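Local coordinates for protein hydrolase, isochorismatase family (Pseudomonas putida KT2440, PDB 4H17) that probably acts as a hydrolase of the isochorismatase family, with a Rossmann-like fold, at residues M45-A48 with V49-I52. Numbering follows the deposited sequence.
Sequences MDEA and VANI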
loop_
_atom_site.group_PDB
_atom_site.type_symbol
_atom_site.label_atom_id
_atom_site.label_comp_id
_atom_site.label_asym_id
_atom_site.label_seq_id
_atom_site.Cartn_x
_atom_site.Cartn_y
_atom_site.Cartn_z
HETATM N N MSE A 45 -9.313 12.075 -15.476
HETATM C CA MSE A 45 -8.189 12.987 -15.374
HETATM C C MSE A 45 -8.555 14.419 -15.474
HETATM O O MSE A 45 -7.923 15.251 -14.831
HETATM C CB MSE A 45 -7.078 12.788 -16.408
HETATM C CG MSE A 45 -6.200 11.613 -16.095
HETATM SE SE MSE A 45 -5.283 11.989 -14.390
HETATM C CE MSE A 45 -3.562 12.613 -15.065
ATOM N N ASP A 46 -9.529 14.761 -16.323
ATOM C CA ASP A 46 -9.912 16.175 -16.458
ATOM C C ASP A 46 -10.167 16.811 -15.090
ATOM O O ASP A 46 -9.660 17.921 -14.781
ATOM C CB ASP A 46 -11.181 16.296 -17.314
ATOM C CG ASP A 46 -10.917 16.096 -18.774
ATOM O OD1 ASP A 46 -9.750 15.894 -19.160
ATOM O OD2 ASP A 46 -11.892 16.131 -19.553
ATOM N N GLU A 47 -10.993 16.132 -14.282
ATOM C CA GLU A 47 -11.357 16.699 -13.004
ATOM C C GLU A 47 -10.286 16.568 -11.962
ATOM O O GLU A 47 -10.108 17.469 -11.173
ATOM C CB GLU A 47 -12.672 16.160 -12.454
ATOM C CG GLU A 47 -13.251 17.033 -11.332
ATOM C CD GLU A 47 -13.523 18.499 -11.731
ATOM O OE1 GLU A 47 -13.590 18.815 -12.945
ATOM O OE2 GLU A 47 -13.668 19.357 -10.823
ATOM N N ALA A 48 -9.537 15.458 -11.973
ATOM C CA ALA A 48 -8.410 15.345 -11.045
ATOM C C ALA A 48 -7.364 16.422 -11.281
ATOM O O ALA A 48 -6.905 17.059 -10.310
ATOM C CB ALA A 48 -7.759 13.990 -11.120
ATOM N N VAL A 49 -7.018 16.681 -12.535
ATOM C CA VAL A 49 -6.065 17.740 -12.864
ATOM C C VAL A 49 -6.606 19.118 -12.494
ATOM O O VAL A 49 -5.892 19.920 -11.935
ATOM C CB VAL A 49 -5.664 17.707 -14.357
ATOM C CG1 VAL A 49 -4.851 18.927 -14.782
ATOM C CG2 VAL A 49 -4.891 16.445 -14.663
ATOM N N ALA A 50 -7.888 19.366 -12.766
ATOM C CA ALA A 50 -8.477 20.643 -12.375
ATOM C C ALA A 50 -8.374 20.821 -10.851
ATOM O O ALA A 50 -8.118 21.926 -10.366
ATOM C CB ALA A 50 -9.925 20.721 -12.845
ATOM N N ASN A 51 -8.538 19.733 -10.091
ATOM C CA ASN A 51 -8.430 19.821 -8.624
ATOM C C ASN A 51 -7.005 20.014 -8.116
ATOM O O ASN A 51 -6.795 20.780 -7.191
ATOM C CB ASN A 51 -9.150 18.678 -7.930
ATOM C CG ASN A 51 -10.648 18.871 -7.902
ATOM O OD1 ASN A 51 -11.154 19.995 -7.747
ATOM N ND2 ASN A 51 -11.390 17.781 -8.018
ATOM N N ILE A 52 -6.023 19.401 -8.783
ATOM C CA ILE A 52 -4.628 19.654 -8.430
ATOM C C ILE A 52 -4.340 21.159 -8.668
ATOM O O ILE A 52 -3.703 21.839 -7.871
ATOM C CB ILE A 52 -3.655 18.708 -9.183
ATOM C CG1 ILE A 52 -3.875 17.273 -8.733
ATOM C CG2 ILE A 52 -2.236 19.160 -8.900
ATOM C CD1 ILE A 52 -3.126 16.228 -9.511
HETATM O O HOH W 1 -14.364 18.002 -8.350
#
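E47 and N51, one helical turn apart, illustrate how an i/i+4 pair can be joined through third parties. From CB, the E47 chain starts with CG set opposite the backbone N (chi1 -163°), then bends at chi2, so that its end swings toward the next turn and runs at a slant across the N51 side chain. CG lies 3.9 Å from N51 ND2. Beyond CD the carboxylate divides its attention: OE1 lies 4.1 Å from the methyl CB of A50, a loose van der Waals approach, whereas OE2 receives a hydrogen bond from a water, 2.9 Å away. The same water accepts from N51 ND2 at 3.0 Å and so bridges the two side chains, whose carboxylate and amide planes stand almost perpendicular, 89° apart. R54 adds a second link, its NH1 forming a salt bridge with E47 OE2 and a hydrogen bond with N51 OD1. N51 ND2 also donates to D156 O, which should fix the amide's rotation.

All this happens at the start of helix 45-61, the helix of the beta-alpha-beta crossover that links parallel strands 24-29 and 66-71 in the Rossmann-like sheet. Its first turns are closed by four i-to-i+4 backbone bonds, the straightest from V49 N to M45 O (2.9 Å, 170°). On another flank, the CE of selenomethionine M45 comes within 4.1 Å of V49 CG2, while M45, A48 and I52 all touch F131 of strand 125-131.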